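PDB 3U4Y: uncharacterized protein from Desulfotomaculum acetoxidans, which is of unknown function but folds as a seven-bladed beta-propeller resembling the lactonase family. Local coordinates for residues 18-23 with 39-44; 57-62 with 83-88; 64-69 with 76-81; 288-293 with 313-318. All coordinates share one frame; numbering follows the deposited sequence.

Interaction 1. Residues 18-23 with 39-44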
loop_
_atom_site.group_PDB
_atom_site.type_symbol
_atom_site.label_atom_id
_atom_site.label_comp_id
_atom_site.label_asym_id
_atom_site.label_seq_id
_atom_site.Cartn_x
_atom_site.Cartn_y
_atom_site.Cartn_z
ATOM N N HIS A 18 4.894 -16.851 -3.797
ATOM C CA HIS A 18 4.942 -18.262 -4.127
ATOM C C HIS A 18 6.269 -18.897 -3.745
ATOM O O HIS A 18 6.375 -20.116 -3.659
ATOM C CB HIS A 18 4.660 -18.475 -5.602
ATOM C CG HIS A 18 5.635 -17.805 -6.508
ATOM N ND1 HIS A 18 5.932 -16.465 -6.416
ATOM C CD2 HIS A 18 6.371 -18.287 -7.536
ATOM C CE1 HIS A 18 6.816 -16.151 -7.346
ATOM N NE2 HIS A 18 7.099 -17.239 -8.040
ATOM N N LEU A 19 7.284 -18.075 -3.517
ATOM C CA LEU A 19 8.570 -18.584 -3.070
ATOM C C LEU A 19 8.645 -18.423 -1.569
ATOM O O LEU A 19 9.623 -18.807 -0.944
ATOM C CB LEU A 19 9.719 -17.846 -3.743
ATOM C CG LEU A 19 9.621 -17.864 -5.263
ATOM C CD1 LEU A 19 10.983 -17.695 -5.908
ATOM C CD2 LEU A 19 8.981 -19.155 -5.698
ATOM N N ARG A 20 7.583 -17.867 -0.999
ATOM C CA ARG A 20 7.545 -17.579 0.423
ATOM C C ARG A 20 8.824 -16.826 0.798
ATOM O O ARG A 20 9.515 -17.137 1.760
ATOM C CB ARG A 20 7.318 -18.871 1.201
ATOM C CG ARG A 20 6.067 -19.613 0.713
ATOM C CD ARG A 20 5.553 -20.602 1.738
ATOM N NE ARG A 20 4.143 -20.935 1.546
ATOM C CZ ARG A 20 3.388 -21.508 2.482
ATOM N NH1 ARG A 20 3.912 -21.793 3.666
ATOM N NH2 ARG A 20 2.111 -21.787 2.247
ATOM N N ARG A 21 9.102 -15.793 0.017
ATOM C CA ARG A 21 10.370 -15.089 0.055
ATOM C C ARG A 21 10.143 -13.569 -0.070
ATOM O O ARG A 21 9.030 -13.128 -0.356
ATOM C CB ARG A 21 11.230 -15.614 -1.102
ATOM C CG ARG A 21 12.630 -15.090 -1.146
ATOM C CD ARG A 21 13.424 -15.753 -2.243
ATOM N NE ARG A 21 13.004 -15.338 -3.572
ATOM C CZ ARG A 21 13.620 -15.704 -4.693
ATOM N NH1 ARG A 21 13.180 -15.291 -5.870
ATOM N NH2 ARG A 21 14.689 -16.480 -4.645
ATOM N N ILE A 22 11.192 -12.781 0.169
ATOM C CA ILE A 22 11.194 -11.351 -0.115
ATOM C C ILE A 22 12.575 -10.983 -0.651
ATOM O O ILE A 22 13.555 -11.638 -0.342
ATOM C CB ILE A 22 10.964 -10.509 1.144
ATOM C CG1 ILE A 22 12.302 -10.224 1.822
ATOM C CG2 ILE A 22 10.033 -11.202 2.101
ATOM C CD1 ILE A 22 12.178 -9.858 3.274
ATOM N N SER A 23 12.646 -9.931 -1.457
ATOM C CA SER A 23 13.903 -9.461 -2.026
ATOM C C SER A 23 14.082 -7.973 -1.793
ATOM O O SER A 23 13.126 -7.212 -1.820
ATOM C CB SER A 23 13.951 -9.701 -3.536
ATOM O OG SER A 23 13.908 -11.072 -3.855
ATOM N N GLY A 39 9.667 -19.096 4.454
ATOM C CA GLY A 39 8.585 -20.048 4.334
ATOM C C GLY A 39 7.273 -19.579 4.933
ATOM O O GLY A 39 6.621 -20.319 5.670
ATOM N N TYR A 40 6.875 -18.346 4.622
ATOM C CA TYR A 40 5.547 -17.862 4.999
ATOM C C TYR A 40 4.713 -17.475 3.800
ATOM O O TYR A 40 5.184 -17.438 2.668
ATOM C CB TYR A 40 5.595 -16.672 5.947
ATOM C CG TYR A 40 5.974 -16.999 7.363
ATOM C CD1 TYR A 40 5.015 -17.192 8.328
ATOM C CD2 TYR A 40 7.306 -17.083 7.741
ATOM C CE1 TYR A 40 5.365 -17.478 9.621
ATOM C CE2 TYR A 40 7.667 -17.376 9.029
ATOM C CZ TYR A 40 6.696 -17.572 9.968
ATOM O OH TYR A 40 7.057 -17.866 11.263
ATOM N N ASP A 41 3.465 -17.161 4.106
ATOM C CA ASP A 41 2.416 -16.862 3.155
ATOM C C ASP A 41 2.379 -15.334 2.878
ATOM O O ASP A 41 1.374 -14.652 3.145
ATOM C CB ASP A 41 1.120 -17.345 3.811
ATOM C CG ASP A 41 -0.012 -17.429 2.857
ATOM O OD1 ASP A 41 0.240 -17.736 1.674
ATOM O OD2 ASP A 41 -1.157 -17.190 3.290
ATOM N N PHE A 42 3.481 -14.801 2.347
ATOM C CA PHE A 42 3.699 -13.343 2.297
ATOM C C PHE A 42 2.754 -12.555 1.380
ATOM O O PHE A 42 2.408 -12.998 0.286
ATOM C CB PHE A 42 5.146 -13.017 1.926
ATOM C CG PHE A 42 6.139 -13.307 3.019
ATOM C CD1 PHE A 42 5.814 -13.095 4.348
ATOM C CD2 PHE A 42 7.406 -13.796 2.710
ATOM C CE1 PHE A 42 6.733 -13.364 5.349
ATOM C CE2 PHE A 42 8.325 -14.069 3.703
ATOM C CZ PHE A 42 7.985 -13.854 5.025
ATOM N N VAL A 43 2.360 -11.366 1.836
ATOM C CA VAL A 43 1.437 -10.524 1.082
ATOM C C VAL A 43 2.004 -9.128 0.797
ATOM O O VAL A 43 2.431 -8.860 -0.319
ATOM C CB VAL A 43 0.029 -10.438 1.747
ATOM C CG1 VAL A 43 -0.923 -9.674 0.861
ATOM C CG2 VAL A 43 -0.532 -11.840 2.020
ATOM N N ASP A 44 2.016 -8.250 1.799
ATOM C CA ASP A 44 2.418 -6.848 1.592
ATOM C C ASP A 44 3.582 -6.443 2.507
ATOM O O ASP A 44 3.967 -7.207 3.395
ATOM C CB ASP A 44 1.213 -5.899 1.791
ATOM C CG ASP A 44 1.396 -4.543 1.104
ATOM O OD1 ASP A 44 0.920 -3.512 1.649
ATOM O OD2 ASP A 44 2.005 -4.509 0.011
#

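Interaction 2. Residues 57-62 with 83-88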
loop_
_atom_site.group_PDB
_atom_site.type_symbol
_atom_site.label_atom_id
_atom_site.label_comp_id
_atom_site.label_asym_id
_atom_site.label_seq_id
_atom_site.Cartn_x
_atom_site.Cartn_y
_atom_site.Cartn_z
ATOM N N THR A 57 3.820 -9.023 5.913
ATOM C CA THR A 57 2.639 -9.679 6.460
ATOM C C THR A 57 2.442 -11.056 5.831
ATOM O O THR A 57 3.049 -11.378 4.812
ATOM C CB THR A 57 1.368 -8.825 6.224
ATOM O OG1 THR A 57 1.360 -8.367 4.871
ATOM C CG2 THR A 57 1.339 -7.619 7.149
ATOM N N SER A 58 1.605 -11.879 6.449
ATOM C CA SER A 58 1.248 -13.148 5.843
ATOM C C SER A 58 -0.206 -13.459 6.139
ATOM O O SER A 58 -0.754 -13.064 7.177
ATOM C CB SER A 58 2.182 -14.279 6.286
ATOM O OG SER A 58 2.066 -14.569 7.670
ATOM N N ASP A 59 -0.817 -14.160 5.194
ATOM C CA ASP A 59 -2.246 -14.403 5.181
ATOM C C ASP A 59 -2.598 -15.609 6.032
ATOM O O ASP A 59 -3.001 -15.458 7.185
ATOM C CB ASP A 59 -2.700 -14.635 3.739
ATOM C CG ASP A 59 -4.196 -14.612 3.587
ATOM O OD1 ASP A 59 -4.867 -14.185 4.544
ATOM O OD2 ASP A 59 -4.699 -14.995 2.508
ATOM N N PHE A 60 -2.438 -16.799 5.447
ATOM C CA PHE A 60 -2.883 -18.066 6.039
ATOM C C PHE A 60 -1.925 -18.490 7.157
ATOM O O PHE A 60 -2.321 -19.178 8.109
ATOM C CB PHE A 60 -3.056 -19.127 4.928
ATOM C CG PHE A 60 -3.180 -20.546 5.419
ATOM C CD1 PHE A 60 -4.052 -20.884 6.446
ATOM C CD2 PHE A 60 -2.440 -21.562 4.820
ATOM C CE1 PHE A 60 -4.162 -22.208 6.885
ATOM C CE2 PHE A 60 -2.549 -22.880 5.253
ATOM C CZ PHE A 60 -3.410 -23.202 6.284
ATOM N N CYS A 61 -0.679 -18.030 7.064
ATOM C CA CYS A 61 0.274 -18.204 8.151
ATOM C C CYS A 61 0.075 -17.187 9.293
ATOM O O CYS A 61 0.729 -17.266 10.320
ATOM C CB CYS A 61 1.714 -18.148 7.616
ATOM S SG CYS A 61 2.287 -19.615 6.669
ATOM N N GLN A 62 -0.839 -16.242 9.106
ATOM C CA GLN A 62 -1.082 -15.142 10.059
ATOM C C GLN A 62 0.115 -14.650 10.884
ATOM O O GLN A 62 0.003 -14.405 12.086
ATOM C CB GLN A 62 -2.270 -15.440 10.974
ATOM C CG GLN A 62 -2.144 -16.652 11.844
ATOM C CD GLN A 62 -3.498 -17.101 12.362
ATOM O OE1 GLN A 62 -4.330 -17.576 11.597
ATOM N NE2 GLN A 62 -3.729 -16.938 13.659
ATOM N N GLN A 83 -3.736 -12.812 15.880
ATOM C CA GLN A 83 -5.026 -13.422 16.109
ATOM C C GLN A 83 -5.616 -14.030 14.827
ATOM O O GLN A 83 -6.169 -15.138 14.845
ATOM C CB GLN A 83 -5.966 -12.363 16.677
ATOM C CG GLN A 83 -6.462 -12.641 18.081
ATOM C CD GLN A 83 -7.909 -13.127 18.090
ATOM O OE1 GLN A 83 -8.260 -14.100 17.413
ATOM N NE2 GLN A 83 -8.761 -12.434 18.845
ATOM N N SER A 84 -5.504 -13.308 13.715
ATOM C CA SER A 84 -6.044 -13.776 12.440
ATOM C C SER A 84 -5.156 -13.352 11.274
ATOM O O SER A 84 -4.079 -12.798 11.484
ATOM C CB SER A 84 -7.466 -13.257 12.231
ATOM O OG SER A 84 -7.487 -11.839 12.167
ATOM N N SER A 85 -5.613 -13.608 10.048
ATOM C CA SER A 85 -4.810 -13.337 8.852
ATOM C C SER A 85 -4.483 -11.851 8.623
ATOM O O SER A 85 -5.074 -10.968 9.247
ATOM C CB SER A 85 -5.521 -13.867 7.624
ATOM O OG SER A 85 -6.461 -12.909 7.170
HETATM N N MSE A 86 -3.560 -11.587 7.698
HETATM C CA MSE A 86 -3.067 -10.239 7.443
HETATM C C MSE A 86 -2.802 -9.978 5.968
HETATM O O MSE A 86 -2.398 -10.892 5.250
HETATM C CB MSE A 86 -1.745 -10.041 8.173
HETATM C CG MSE A 86 -1.863 -9.895 9.657
HETATM SE SE MSE A 86 -0.143 -10.241 10.480
HETATM C CE MSE A 86 -0.803 -10.819 12.225
ATOM N N ALA A 87 -2.997 -8.736 5.515
ATOM C CA ALA A 87 -2.625 -8.392 4.143
ATOM C C ALA A 87 -2.073 -6.967 3.972
ATOM O O ALA A 87 -0.882 -6.767 4.156
ATOM C CB ALA A 87 -3.760 -8.697 3.158
ATOM N N ASP A 88 -2.893 -5.980 3.605
ATOM C CA ASP A 88 -2.343 -4.628 3.454
ATOM C C ASP A 88 -1.784 -4.194 4.815
ATOM O O ASP A 88 -2.293 -4.607 5.868
ATOM C CB ASP A 88 -3.370 -3.610 2.876
ATOM C CG ASP A 88 -2.696 -2.387 2.174
ATOM O OD1 ASP A 88 -1.448 -2.349 2.050
ATOM O OD2 ASP A 88 -3.416 -1.460 1.728
#

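Interaction 3. Residues 64-69 with 76-81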
loop_
_atom_site.group_PDB
_atom_site.type_symbol
_atom_site.label_atom_id
_atom_site.label_comp_id
_atom_site.label_asym_id
_atom_site.label_seq_id
_atom_site.Cartn_x
_atom_site.Cartn_y
_atom_site.Cartn_z
ATOM N N LEU A 64 3.337 -11.785 11.235
ATOM C CA LEU A 64 4.069 -10.584 10.847
ATOM C C LEU A 64 5.563 -10.712 11.158
ATOM O O LEU A 64 5.936 -11.089 12.264
ATOM C CB LEU A 64 3.501 -9.367 11.575
ATOM C CG LEU A 64 4.207 -8.021 11.346
ATOM C CD1 LEU A 64 3.209 -6.904 11.074
ATOM C CD2 LEU A 64 5.094 -7.666 12.515
ATOM N N VAL A 65 6.417 -10.400 10.191
ATOM C CA VAL A 65 7.860 -10.365 10.449
ATOM C C VAL A 65 8.438 -8.942 10.320
ATOM O O VAL A 65 8.007 -8.168 9.462
ATOM C CB VAL A 65 8.639 -11.328 9.527
ATOM C CG1 VAL A 65 7.866 -12.601 9.338
ATOM C CG2 VAL A 65 8.888 -10.688 8.189
ATOM N N GLN A 66 9.406 -8.618 11.184
ATOM C CA GLN A 66 10.060 -7.306 11.219
ATOM C C GLN A 66 11.541 -7.442 10.936
ATOM O O GLN A 66 12.205 -8.294 11.503
ATOM C CB GLN A 66 9.870 -6.642 12.588
ATOM C CG GLN A 66 10.835 -5.480 12.868
ATOM C CD GLN A 66 10.569 -4.775 14.200
ATOM O OE1 GLN A 66 9.640 -5.123 14.935
ATOM N NE2 GLN A 66 11.388 -3.773 14.510
ATOM N N ILE A 67 12.076 -6.598 10.068
ATOM C CA ILE A 67 13.496 -6.706 9.765
ATOM C C ILE A 67 14.255 -5.359 9.792
ATOM O O ILE A 67 13.686 -4.324 9.451
ATOM C CB ILE A 67 13.725 -7.480 8.443
ATOM C CG1 ILE A 67 14.362 -6.587 7.395
ATOM C CG2 ILE A 67 12.426 -8.109 7.919
ATOM C CD1 ILE A 67 14.917 -7.366 6.250
ATOM N N GLU A 68 15.515 -5.374 10.242
ATOM C CA GLU A 68 16.372 -4.183 10.201
ATOM C C GLU A 68 17.201 -4.180 8.919
ATOM O O GLU A 68 17.743 -5.209 8.532
ATOM C CB GLU A 68 17.316 -4.142 11.396
ATOM C CG GLU A 68 16.674 -3.902 12.749
ATOM C CD GLU A 68 17.722 -3.840 13.871
ATOM O OE1 GLU A 68 18.943 -3.934 13.567
ATOM O OE2 GLU A 68 17.322 -3.700 15.053
ATOM N N THR A 69 17.333 -3.029 8.271
ATOM C CA THR A 69 17.837 -3.012 6.900
ATOM C C THR A 69 19.226 -2.427 6.699
ATOM O O THR A 69 19.722 -2.394 5.565
ATOM C CB THR A 69 16.905 -2.205 6.005
ATOM O OG1 THR A 69 16.916 -0.836 6.427
ATOM C CG2 THR A 69 15.495 -2.744 6.094
ATOM N N VAL A 76 16.655 -10.061 10.283
ATOM C CA VAL A 76 15.300 -10.160 10.812
ATOM C C VAL A 76 15.379 -10.274 12.331
ATOM O O VAL A 76 16.290 -10.906 12.856
ATOM C CB VAL A 76 14.448 -11.303 10.148
ATOM C CG1 VAL A 76 15.246 -12.089 9.116
ATOM C CG2 VAL A 76 13.842 -12.201 11.186
ATOM N N VAL A 77 14.442 -9.642 13.034
ATOM C CA VAL A 77 14.587 -9.442 14.472
ATOM C C VAL A 77 13.358 -9.769 15.312
ATOM O O VAL A 77 13.452 -9.897 16.533
ATOM C CB VAL A 77 15.024 -8.005 14.779
ATOM C CG1 VAL A 77 16.234 -7.650 13.928
ATOM C CG2 VAL A 77 13.868 -7.026 14.552
ATOM N N ALA A 78 12.205 -9.893 14.670
ATOM C CA ALA A 78 11.015 -10.373 15.366
ATOM C C ALA A 78 10.150 -11.200 14.432
ATOM O O ALA A 78 10.134 -10.948 13.227
ATOM C CB ALA A 78 10.214 -9.213 15.954
ATOM N N ILE A 79 9.469 -12.204 14.992
ATOM C CA ILE A 79 8.432 -12.965 14.286
ATOM C C ILE A 79 7.273 -13.235 15.237
ATOM O O ILE A 79 7.399 -14.053 16.152
ATOM C CB ILE A 79 8.941 -14.314 13.705
ATOM C CG1 ILE A 79 9.989 -14.068 12.616
ATOM C CG2 ILE A 79 7.784 -15.109 13.138
ATOM C CD1 ILE A 79 10.378 -15.273 11.810
ATOM N N GLN A 80 6.157 -12.537 15.025
ATOM C CA GLN A 80 4.967 -12.701 15.862
ATOM C C GLN A 80 3.758 -13.242 15.089
ATOM O O GLN A 80 3.579 -12.934 13.908
ATOM C CB GLN A 80 4.620 -11.381 16.541
ATOM C CG GLN A 80 5.617 -10.968 17.606
ATOM C CD GLN A 80 5.517 -11.823 18.856
ATOM O OE1 GLN A 80 4.455 -12.367 19.158
ATOM N NE2 GLN A 80 6.623 -11.948 19.586
ATOM N N GLU A 81 2.942 -14.061 15.752
ATOM C CA GLU A 81 1.706 -14.557 15.141
ATOM C C GLU A 81 0.561 -13.670 15.584
ATOM O O GLU A 81 0.500 -13.242 16.741
ATOM C CB GLU A 81 1.410 -16.022 15.518
ATOM C CG GLU A 81 -0.047 -16.280 15.989
ATOM C CD GLU A 81 -0.400 -17.762 16.216
ATOM O OE1 GLU A 81 0.166 -18.648 15.537
ATOM O OE2 GLU A 81 -1.266 -18.037 17.075
#

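Interaction 4. Residues 288-293 with 313-318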
loop_
_atom_site.group_PDB
_atom_site.type_symbol
_atom_site.label_atom_id
_atom_site.label_comp_id
_atom_site.label_asym_id
_atom_site.label_seq_id
_atom_site.Cartn_x
_atom_site.Cartn_y
_atom_site.Cartn_z
ATOM N N PHE A 288 8.189 1.787 -10.284
ATOM C CA PHE A 288 8.480 0.380 -10.132
ATOM C C PHE A 288 7.146 -0.356 -10.039
ATOM O O PHE A 288 6.313 -0.021 -9.195
ATOM C CB PHE A 288 9.328 0.177 -8.872
ATOM C CG PHE A 288 10.732 0.697 -9.010
ATOM C CD1 PHE A 288 11.779 -0.162 -9.311
ATOM C CD2 PHE A 288 11.002 2.049 -8.888
ATOM C CE1 PHE A 288 13.061 0.312 -9.465
ATOM C CE2 PHE A 288 12.281 2.524 -9.040
ATOM C CZ PHE A 288 13.313 1.653 -9.326
ATOM N N ILE A 289 6.926 -1.321 -10.933
ATOM C CA ILE A 289 5.684 -2.105 -10.947
ATOM C C ILE A 289 5.937 -3.579 -10.629
ATOM O O ILE A 289 6.829 -4.205 -11.224
ATOM C CB ILE A 289 4.952 -2.053 -12.319
ATOM C CG1 ILE A 289 4.740 -0.619 -12.802
ATOM C CG2 ILE A 289 3.634 -2.736 -12.227
ATOM C CD1 ILE A 289 3.947 -0.521 -14.092
ATOM N N SER A 290 5.144 -4.121 -9.700
ATOM C CA SER A 290 5.210 -5.535 -9.320
ATOM C C SER A 290 4.075 -6.356 -9.948
ATOM O O SER A 290 2.992 -6.483 -9.372
ATOM C CB SER A 290 5.204 -5.692 -7.799
ATOM O OG SER A 290 4.711 -6.964 -7.412
ATOM N N ALA A 291 4.359 -6.920 -11.123
ATOM C CA ALA A 291 3.406 -7.691 -11.917
ATOM C C ALA A 291 3.070 -9.066 -11.332
ATOM O O ALA A 291 3.717 -10.065 -11.636
ATOM C CB ALA A 291 3.913 -7.831 -13.346
ATOM N N ASN A 292 2.062 -9.080 -10.470
ATOM C CA ASN A 292 1.335 -10.275 -10.048
ATOM C C ASN A 292 1.507 -11.547 -10.882
ATOM O O ASN A 292 1.885 -12.588 -10.358
ATOM C CB ASN A 292 -0.157 -9.934 -10.031
ATOM C CG ASN A 292 -0.847 -10.457 -8.819
ATOM O OD1 ASN A 292 -0.206 -10.981 -7.914
ATOM N ND2 ASN A 292 -2.162 -10.318 -8.778
ATOM N N ILE A 293 1.194 -11.461 -12.174
ATOM C CA ILE A 293 1.007 -12.639 -13.022
ATOM C C ILE A 293 2.107 -12.831 -14.067
ATOM O O ILE A 293 2.343 -13.941 -14.530
ATOM C CB ILE A 293 -0.387 -12.613 -13.717
ATOM C CG1 ILE A 293 -1.495 -12.853 -12.699
ATOM C CG2 ILE A 293 -0.477 -13.646 -14.817
ATOM C CD1 ILE A 293 -2.713 -13.544 -13.272
ATOM N N ILE A 313 13.759 -11.785 -10.140
ATOM C CA ILE A 313 12.747 -11.644 -9.091
ATOM C C ILE A 313 11.404 -12.005 -9.692
ATOM O O ILE A 313 10.997 -11.421 -10.693
ATOM C CB ILE A 313 12.624 -10.206 -8.540
ATOM C CG1 ILE A 313 13.876 -9.775 -7.776
ATOM C CG2 ILE A 313 11.440 -10.107 -7.608
ATOM C CD1 ILE A 313 13.702 -8.447 -7.064
ATOM N N GLU A 314 10.714 -12.962 -9.086
ATOM C CA GLU A 314 9.397 -13.355 -9.553
ATOM C C GLU A 314 8.350 -12.595 -8.742
ATOM O O GLU A 314 7.855 -13.058 -7.720
ATOM C CB GLU A 314 9.240 -14.867 -9.444
ATOM C CG GLU A 314 10.362 -15.632 -10.157
ATOM C CD GLU A 314 10.267 -17.149 -10.000
ATOM O OE1 GLU A 314 11.104 -17.860 -10.602
ATOM O OE2 GLU A 314 9.365 -17.628 -9.277
ATOM N N ALA A 315 8.036 -11.394 -9.199
ATOM C CA ALA A 315 7.227 -10.500 -8.399
ATOM C C ALA A 315 5.914 -11.169 -8.073
ATOM O O ALA A 315 5.358 -11.878 -8.902
ATOM C CB ALA A 315 7.004 -9.189 -9.137
ATOM N N ASN A 316 5.422 -10.936 -6.863
ATOM C CA ASN A 316 4.183 -11.536 -6.424
ATOM C C ASN A 316 3.771 -10.978 -5.072
ATOM O O ASN A 316 3.971 -11.593 -4.049
ATOM C CB ASN A 316 4.373 -13.041 -6.337
ATOM C CG ASN A 316 3.078 -13.812 -6.457
ATOM O OD1 ASN A 316 1.978 -13.261 -6.365
ATOM N ND2 ASN A 316 3.206 -15.112 -6.653
ATOM N N GLY A 317 3.190 -9.796 -5.064
ATOM C CA GLY A 317 2.829 -9.186 -3.805
ATOM C C GLY A 317 3.240 -7.730 -3.730
ATOM O O GLY A 317 3.625 -7.125 -4.734
ATOM N N GLY A 318 3.151 -7.176 -2.526
ATOM C CA GLY A 318 3.408 -5.772 -2.296
ATOM C C GLY A 318 4.815 -5.345 -2.666
ATOM O O GLY A 318 5.684 -6.172 -2.970
#

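Interaction 1. Residues 18-23 with 39-44
The aliphatic part of Arg20, rather than its charge, carries most of this contact. Arg20 sits in the left-handed region (phi 50°, psi 50°), where it forms a G1 beta bulge with Arg21, both facing Glu16. Its CG is anti to the carbonyl carbon, and the chain runs extended from CG to NE alongside the backbone of Gly39 and Tyr40. Arg20 CB lies 3.0 Å from Tyr40 O. The guanidinium has Gly39 O at its edge, 3.7 Å from Arg20 NH1. Asp41 OD1 is 4.5 Å from Arg20 NH2 and well out of the guanidinium plane. The two charges may attract each other, but no salt bridge forms. The other carboxylate oxygen of Asp41 bonds to Phe60 N. The single backbone bond is weak, from Gly39 N to Arg20 O at 3.3 Å. An alanine here would keep CB against the Tyr40 carbonyl but lose the chain beyond it, and would probably weaken the packing along Gly39 and Tyr40 and the attraction to Asp41. Deeper in, Phe42 points toward the 18-23 segment. Its CD2 edge meets Arg21 O at 3.5 Å. Ile22 CG2 approaches the same ring obliquely, 3.7 Å from Phe42 CE2. Here the turn between strands 11-16 and 21-26 meets the crossover from outer strand 32-37 to inner strand 42-47, the blade-to-blade link of a beta-propeller.

Interaction 2. Residues 57-62 with 83-88
Thr57 and Met86, a selenomethionine, cross obliquely, with Thr57 CB 3.9 Å from Met86 CB. Thr57 OG1 lies between its backbone N and carbonyl carbon (chi1 46°). It thereby comes 2.8 Å from Ala87 O, but whether the hydroxyl proton goes to it is not settled. The same oxygen accepts a bond from Asp44 N. Met86 is extended beyond CG, and this carries its CE to 3.7 Å from Gln62 O. Met86 N makes a weak bond to Ser58 O at 3.2 Å. Asp59 starts away from the 83-88 segment, but its carboxylate turns back to it. Asp59 OD1 lies 3.2 Å from Ser85 CB. The hydroxyl of Ser85 is held by Gly103 N and Asn105 O. Gln62 runs across Ser84, its CB 3.2 Å from Ser84 O, and its amide NE2 bonds to Gly82 O. Asp59 to Gln62 form a type I beta turn, closed by Gln62 N on Asp59 O. The turn between strands 53-58 and 63-68 thus packs on the connection from outer strand 75-81 to inner strand 89-91, which carries the chain into the next blade of the propeller.

Interaction 3. Residues 64-69 with 76-81
Backbone hydrogen bonds make the frame of this contact. Strands 64-68 and 76-81 run antiparallel, 162° apart. Leu64 and Gln80 form a hydrogen-bonded pair: Leu64 N reaches Gln80 O at 2.9 Å, and Gln80 N reaches Leu64 O at 3.1 Å. Both bonds lie nearly along the C=O axis. Gln66 N bonds to Ala78 O almost straight at the hydrogen (173°), but the donor sits above the carbonyl plane. Val77 N returns a bond to Gln66 O at 3.0 Å. Val77 and Ala78 therefore both face Gln66, a classic beta bulge that shifts the register by one before Ile67 pairs with Val76.

Apolar contacts line the face that carries Val65 and Ile67. Val65 and Ile79 lie side by side and point the same way, with Val65 CG1 4.2 Å from Ile79 CG1. On the same face Ile67 CB meets Val76 CB at 4.2 Å. The bulge places Val77 between two longer chains. Gln66, with CG anti to its backbone N, crosses Val77 obliquely, CG to CG2 at 3.8 Å. Glu68 crosses at about a right angle and meets Val77 CG1 with its CG.

The polar end of Gln66 is used outside the pair: OE1 bonds to Tyr113 OH and NE2 to Asn53 OD1. The pair is a bulged beta hairpin, the outer two strands of a four-stranded propeller blade.

Interaction 4. Residues 288-293 with 313-318
One side-chain hydrogen bond joins the segments. Ser290 points toward the 313-318 segment, with OG anti to its backbone N (chi1 155°). From there OG donates to Gly317 O at 2.9 Å, in the plane of the carbonyl. A buried hydroxyl thus gives a hydrogen bond to a buried carbonyl.

Packing adds one close contact. Ala315 also points toward the 288-293 segment, and its CB lies 3.6 Å from Ser290 OG. An alanine at Ser290 would remove the hydroxyl and would probably leave the Gly317 carbonyl without this donor and Ala315 with less to pack on.

Two amides meet oxygen to oxygen as modelled. Asn292 and Asn316 cross obliquely, their amide planes 72° apart, with Asn292 OD1 3.5 Å from Asn316 OD1.

Local backbone geometry shapes both sides. Asn292 N bonds to Ser290 O at 3.0 Å, an inverse gamma turn centred on Ala291. Gly317 takes backbone angles (phi 134°) that call for glycine.

Beyond the segments, Glu314 N bonds to Glu16, and the Asn316 backbone pairs with Val15. The 313-318 connection leads into strand 319-321, which completes the sheet of strands 11-16, 21-26 and 32-37. This is the Velcro closure of a beta-propeller, where the C-terminal strand joins the N-terminal blade.

Interactions 1, 2 and 4 occupy similar places in three blades: each sets the turn or strand end between two neighbouring strands of a blade against the connection leaving that blade. Interaction 3 lies within one blade, the same sheet that interactions 1 and 2 reach. Interactions 2 and 4 are buried, and in each a hydroxyl meets a backbone carbonyl. Interactions 1 and 3 are partly buried; interaction 1 leans on an arginine chain. Interaction 3, furthest from the chain centre, is a bulged backbone ladder with aliphatic side chains along it. Interaction 1 touches all the others: Asp41 probably bonds to Phe60 of interaction 2, His18 to Glu314 of interaction 4, and Tyr40 packs on Ile79 of interaction 3.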